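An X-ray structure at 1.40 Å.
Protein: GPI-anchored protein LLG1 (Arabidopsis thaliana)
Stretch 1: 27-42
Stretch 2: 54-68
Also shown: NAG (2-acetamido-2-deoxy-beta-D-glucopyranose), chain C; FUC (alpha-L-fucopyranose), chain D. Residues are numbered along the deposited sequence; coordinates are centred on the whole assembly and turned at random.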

# COMPACT_ATOMS: atom_id res chain seq x y z
N PRO A 27 10.04 -3.00 11.73
CA PRO A 27 11.34 -2.30 11.64
C PRO A 27 11.40 -1.22 10.57
O PRO A 27 12.36 -0.43 10.58
CB PRO A 27 12.32 -3.43 11.35
CG PRO A 27 11.52 -4.45 10.63
CD PRO A 27 10.12 -4.37 11.20
N VAL A 28 10.45 -1.19 9.63
CA VAL A 28 10.37 -0.13 8.63
C VAL A 28 9.65 1.07 9.23
O VAL A 28 8.56 0.94 9.80
CB VAL A 28 9.64 -0.63 7.37
CG1 VAL A 28 9.45 0.50 6.34
CG2 VAL A 28 10.39 -1.82 6.75
N ASN A 29 10.26 2.24 9.12
CA ASN A 29 9.72 3.45 9.76
C ASN A 29 8.71 4.14 8.84
O ASN A 29 8.94 5.23 8.29
CB ASN A 29 10.84 4.40 10.18
CG ASN A 29 10.39 5.39 11.24
OD1 ASN A 29 9.19 5.53 11.52
ND2 ASN A 29 11.35 6.09 11.82
N PHE A 30 7.55 3.50 8.70
CA PHE A 30 6.52 4.02 7.81
C PHE A 30 6.09 5.43 8.19
O PHE A 30 5.75 6.22 7.30
CB PHE A 30 5.33 3.07 7.78
CG PHE A 30 5.56 1.84 6.96
CD1 PHE A 30 5.59 1.94 5.59
CD2 PHE A 30 5.72 0.58 7.54
CE1 PHE A 30 5.80 0.83 4.79
CE2 PHE A 30 5.93 -0.53 6.76
CZ PHE A 30 5.97 -0.41 5.37
N GLU A 31 6.15 5.77 9.48
CA GLU A 31 5.70 7.09 9.92
C GLU A 31 6.38 8.21 9.15
O GLU A 31 5.75 9.22 8.83
CB GLU A 31 5.95 7.26 11.42
CG GLU A 31 5.44 8.62 11.90
CD GLU A 31 5.60 8.85 13.38
OE1 GLU A 31 6.09 7.94 14.08
OE2 GLU A 31 5.18 9.94 13.84
N PHE A 32 7.66 8.05 8.83
CA PHE A 32 8.46 9.13 8.28
C PHE A 32 8.86 8.92 6.83
O PHE A 32 9.72 9.65 6.31
CB PHE A 32 9.67 9.43 9.17
CG PHE A 32 9.28 10.06 10.47
CD1 PHE A 32 8.85 11.38 10.49
CD2 PHE A 32 9.30 9.34 11.65
CE1 PHE A 32 8.47 11.98 11.68
CE2 PHE A 32 8.91 9.94 12.84
CZ PHE A 32 8.51 11.26 12.85
N MET A 33 8.26 7.96 6.15
CA MET A 33 8.54 7.75 4.74
C MET A 33 7.85 8.81 3.90
O MET A 33 7.04 9.62 4.38
CB MET A 33 8.10 6.35 4.31
CG MET A 33 8.99 5.31 4.93
SD MET A 33 8.54 3.60 4.54
CE MET A 33 8.74 3.58 2.75
N ASN A 34 8.18 8.81 2.63
CA ASN A 34 7.69 9.80 1.69
C ASN A 34 6.58 9.17 0.87
O ASN A 34 6.83 8.23 0.10
CB ASN A 34 8.83 10.31 0.81
CG ASN A 34 8.41 11.50 -0.02
OD1 ASN A 34 7.31 11.53 -0.55
ND2 ASN A 34 9.28 12.50 -0.13
N TYR A 35 5.37 9.70 1.00
CA TYR A 35 4.17 9.15 0.39
C TYR A 35 3.79 9.86 -0.91
O TYR A 35 2.74 9.56 -1.48
CB TYR A 35 3.01 9.14 1.39
CG TYR A 35 3.25 8.14 2.49
CD1 TYR A 35 4.12 8.44 3.53
CD2 TYR A 35 2.65 6.89 2.46
CE1 TYR A 35 4.38 7.51 4.52
CE2 TYR A 35 2.90 5.96 3.43
CZ TYR A 35 3.77 6.27 4.46
OH TYR A 35 4.02 5.33 5.42
N THR A 36 4.64 10.77 -1.39
CA THR A 36 4.27 11.60 -2.53
C THR A 36 4.06 10.79 -3.80
O THR A 36 3.23 11.16 -4.64
CB THR A 36 5.27 12.74 -2.72
OG1 THR A 36 5.35 13.49 -1.50
CG2 THR A 36 4.85 13.68 -3.85
N ILE A 37 4.76 9.67 -3.95
CA ILE A 37 4.52 8.83 -5.13
C ILE A 37 3.04 8.43 -5.21
O ILE A 37 2.46 8.37 -6.31
CB ILE A 37 5.46 7.61 -5.14
CG1 ILE A 37 5.33 6.87 -6.46
CG2 ILE A 37 5.19 6.68 -3.95
CD1 ILE A 37 6.31 5.75 -6.59
N ILE A 38 2.41 8.20 -4.06
CA ILE A 38 0.98 7.87 -4.06
C ILE A 38 0.12 9.12 -4.16
O ILE A 38 -0.78 9.21 -5.01
CB ILE A 38 0.60 7.03 -2.82
CG1 ILE A 38 1.44 5.74 -2.73
CG2 ILE A 38 -0.90 6.73 -2.85
CD1 ILE A 38 1.15 4.91 -1.50
N THR A 39 0.35 10.11 -3.28
CA THR A 39 -0.56 11.25 -3.20
C THR A 39 -0.53 12.11 -4.46
O THR A 39 -1.55 12.74 -4.79
CB THR A 39 -0.30 12.11 -1.95
OG1 THR A 39 1.02 12.66 -1.99
CG2 THR A 39 -0.45 11.29 -0.69
N SER A 40 0.61 12.16 -5.16
CA SER A 40 0.69 12.94 -6.40
C SER A 40 -0.03 12.26 -7.55
O SER A 40 -0.46 12.94 -8.49
CB SER A 40 2.15 13.22 -6.75
OG SER A 40 2.79 12.06 -7.25
N LYS A 41 -0.14 10.93 -7.54
CA LYS A 41 -0.76 10.19 -8.64
C LYS A 41 -2.19 9.75 -8.37
O LYS A 41 -2.88 9.36 -9.31
CB LYS A 41 0.04 8.93 -9.03
CG LYS A 41 1.16 9.17 -10.01
CD LYS A 41 2.15 8.02 -9.99
CE LYS A 41 3.00 8.05 -11.24
NZ LYS A 41 4.45 7.89 -10.97
N CYS A 42 -2.63 9.75 -7.11
CA CYS A 42 -3.90 9.14 -6.74
C CYS A 42 -4.73 10.18 -5.99
O CYS A 42 -4.62 10.31 -4.77
CB CYS A 42 -3.64 7.90 -5.89
SG CYS A 42 -5.15 7.04 -5.41
N GLY A 54 -1.10 1.17 -9.19
CA GLY A 54 0.30 1.19 -9.59
C GLY A 54 1.17 1.99 -8.64
O GLY A 54 2.28 1.57 -8.32
N ALA A 55 0.68 3.14 -8.19
CA ALA A 55 1.46 3.96 -7.27
C ALA A 55 1.63 3.27 -5.93
O ALA A 55 2.71 3.34 -5.31
CB ALA A 55 0.76 5.31 -7.08
N PHE A 56 0.58 2.60 -5.46
CA PHE A 56 0.66 1.84 -4.22
C PHE A 56 1.67 0.71 -4.32
O PHE A 56 2.48 0.51 -3.40
CB PHE A 56 -0.74 1.31 -3.89
CG PHE A 56 -0.76 0.28 -2.82
CD1 PHE A 56 -0.41 0.59 -1.52
CD2 PHE A 56 -1.15 -1.03 -3.11
CE1 PHE A 56 -0.44 -0.37 -0.53
CE2 PHE A 56 -1.19 -1.98 -2.11
CZ PHE A 56 -0.82 -1.65 -0.82
N LYS A 57 1.65 -0.05 -5.43
CA LYS A 57 2.65 -1.10 -5.65
C LYS A 57 4.04 -0.52 -5.73
O LYS A 57 4.99 -1.05 -5.13
CB LYS A 57 2.32 -1.88 -6.92
CG LYS A 57 1.17 -2.87 -6.71
CD LYS A 57 0.77 -3.63 -7.97
CE LYS A 57 -0.37 -4.59 -7.64
NZ LYS A 57 -0.70 -5.49 -8.80
N ASP A 58 4.19 0.61 -6.43
CA ASP A 58 5.51 1.25 -6.52
C ASP A 58 6.02 1.66 -5.14
O ASP A 58 7.23 1.55 -4.87
CB ASP A 58 5.46 2.44 -7.48
CG ASP A 58 5.45 2.02 -8.94
OD1 ASP A 58 5.87 0.89 -9.25
OD2 ASP A 58 5.02 2.83 -9.79
N PHE A 59 5.12 2.08 -4.25
CA PHE A 59 5.50 2.46 -2.89
C PHE A 59 5.80 1.23 -2.04
O PHE A 59 6.78 1.23 -1.28
CB PHE A 59 4.35 3.25 -2.24
CG PHE A 59 4.62 3.60 -0.79
CD1 PHE A 59 5.28 4.79 -0.48
CD2 PHE A 59 4.24 2.75 0.24
CE1 PHE A 59 5.53 5.12 0.86
CE2 PHE A 59 4.50 3.08 1.57
CZ PHE A 59 5.16 4.25 1.88
N ALA A 60 4.97 0.20 -2.14
CA ALA A 60 4.89 -0.85 -1.13
C ALA A 60 5.65 -2.11 -1.52
O ALA A 60 6.16 -2.80 -0.64
CB ALA A 60 3.42 -1.21 -0.85
N CYS A 61 5.74 -2.41 -2.80
CA CYS A 61 6.42 -3.62 -3.23
C CYS A 61 7.87 -3.75 -2.76
O CYS A 61 8.30 -4.89 -2.54
CB CYS A 61 6.31 -3.80 -4.75
SG CYS A 61 4.64 -4.25 -5.28
N PRO A 62 8.64 -2.68 -2.57
CA PRO A 62 9.99 -2.87 -2.01
C PRO A 62 9.98 -3.44 -0.60
O PRO A 62 11.04 -3.85 -0.12
CB PRO A 62 10.65 -1.48 -2.09
CG PRO A 62 9.76 -0.64 -2.95
CD PRO A 62 8.42 -1.30 -3.08
N TYR A 63 8.82 -3.50 0.06
CA TYR A 63 8.75 -3.88 1.46
C TYR A 63 7.96 -5.16 1.68
O TYR A 63 7.53 -5.43 2.81
CB TYR A 63 8.21 -2.72 2.31
CG TYR A 63 9.08 -1.50 2.11
CD1 TYR A 63 10.29 -1.40 2.77
CD2 TYR A 63 8.73 -0.50 1.20
CE1 TYR A 63 11.13 -0.32 2.58
CE2 TYR A 63 9.59 0.59 0.98
CZ TYR A 63 10.78 0.67 1.68
OH TYR A 63 11.66 1.72 1.51
N THR A 64 7.77 -5.98 0.64
CA THR A 64 7.00 -7.21 0.82
C THR A 64 7.64 -8.12 1.87
O THR A 64 6.92 -8.81 2.60
CB THR A 64 6.81 -7.97 -0.50
OG1 THR A 64 8.07 -8.19 -1.15
CG2 THR A 64 5.90 -7.20 -1.43
N ASP A 65 8.97 -8.13 1.97
CA ASP A 65 9.62 -8.96 3.00
C ASP A 65 9.04 -8.64 4.37
O ASP A 65 8.67 -9.54 5.14
CB ASP A 65 11.13 -8.71 3.05
CG ASP A 65 11.90 -9.29 1.86
OD1 ASP A 65 11.34 -9.98 1.00
OD2 ASP A 65 13.13 -9.03 1.82
N GLN A 66 8.95 -7.35 4.70
CA GLN A 66 8.49 -6.95 6.02
C GLN A 66 6.97 -6.96 6.11
O GLN A 66 6.41 -7.39 7.12
CB GLN A 66 9.06 -5.57 6.37
CG GLN A 66 10.59 -5.51 6.35
CD GLN A 66 11.17 -5.03 5.03
OE1 GLN A 66 10.72 -5.40 3.95
NE2 GLN A 66 12.18 -4.18 5.12
N LEU A 67 6.30 -6.54 5.03
CA LEU A 67 4.84 -6.51 5.04
C LEU A 67 4.26 -7.91 5.19
O LEU A 67 3.21 -8.09 5.81
CB LEU A 67 4.33 -5.86 3.76
CG LEU A 67 4.57 -4.36 3.65
CD1 LEU A 67 4.27 -3.87 2.24
CD2 LEU A 67 3.71 -3.59 4.65
N ASN A 68 4.92 -8.91 4.60
CA ASN A 68 4.46 -10.29 4.64
C ASN A 68 5.01 -11.06 5.83
O ASN A 68 4.91 -12.30 5.86
CB ASN A 68 4.74 -11.03 3.33
CG ASN A 68 3.82 -10.59 2.21
OD1 ASN A 68 2.68 -10.17 2.45
ND2 ASN A 68 4.30 -10.68 0.99
C1 NAG C . 8.94 13.68 -0.87
C2 NAG C . 9.56 14.92 -0.18
C3 NAG C . 9.38 16.18 -1.03
C4 NAG C . 9.78 15.94 -2.47
C5 NAG C . 9.04 14.73 -3.00
C6 NAG C . 9.40 14.42 -4.43
C7 NAG C . 9.59 14.98 2.30
C8 NAG C . 8.78 15.29 3.52
N2 NAG C . 8.95 15.12 1.13
O3 NAG C . 10.18 17.22 -0.47
O4 NAG C . 9.49 17.09 -3.27
O5 NAG C . 9.42 13.59 -2.22
O6 NAG C . 8.62 13.35 -4.94
O7 NAG C . 10.76 14.61 2.37
C1 FUC D . 9.07 13.10 -6.28
C2 FUC D . 8.33 11.84 -6.74
C3 FUC D . 6.82 12.12 -6.89
C4 FUC D . 6.61 13.32 -7.83
C5 FUC D . 7.39 14.52 -7.28
C6 FUC D . 7.33 15.77 -8.15
O2 FUC D . 8.56 10.80 -5.84
O3 FUC D . 6.19 10.99 -7.46
O4 FUC D . 7.10 12.99 -9.12
O5 FUC D . 8.80 14.20 -7.15
O HOH W 1 3.34 4.85 -9.91

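Two segments of a chain can fit together chiefly through shape, and this contact in LLG1 is a clear example: no hydrogen bond passes directly between the stretches, yet 713 Å² of surface is buried. The principal bump is Phe 59. Its CA-to-CB bond points toward the first stretch, and the t rotamer carries the ring into a hollow formed by Phe 30, Met 33, Asn 34, Tyr 35, Ile 37 and Ile 38. Tyr 35 provides one wall, its ring forming an offset stack with the Phe 59 ring, with centroids 4.6 Å apart and planes at 29°; the tilt brings Tyr 35 CE2 within 3.2 Å of Phe 59 CZ. Tyr 35 is itself steadied by a hydrogen bond from its OH to Phe 30 O (2.7 Å). At the ring's edge lies Asn 34 O, 3.5 Å from Phe 59 CE1, while Ile 38 CD1 packs 3.7 Å from Phe 59 CB.

Where the second stretch is slender, the fit reverses. Ala 55 presents only a methyl, and the backbones draw close, with Ile 38 CA and Ala 55 CA 5.1 Å apart; Ile 37 O sits 3.6 Å from Ala 55 CB. Farther along, Met 33 touches two rings, its CE 3.7 Å from Phe 59 CZ and 3.6 Å from Tyr 63 CE2.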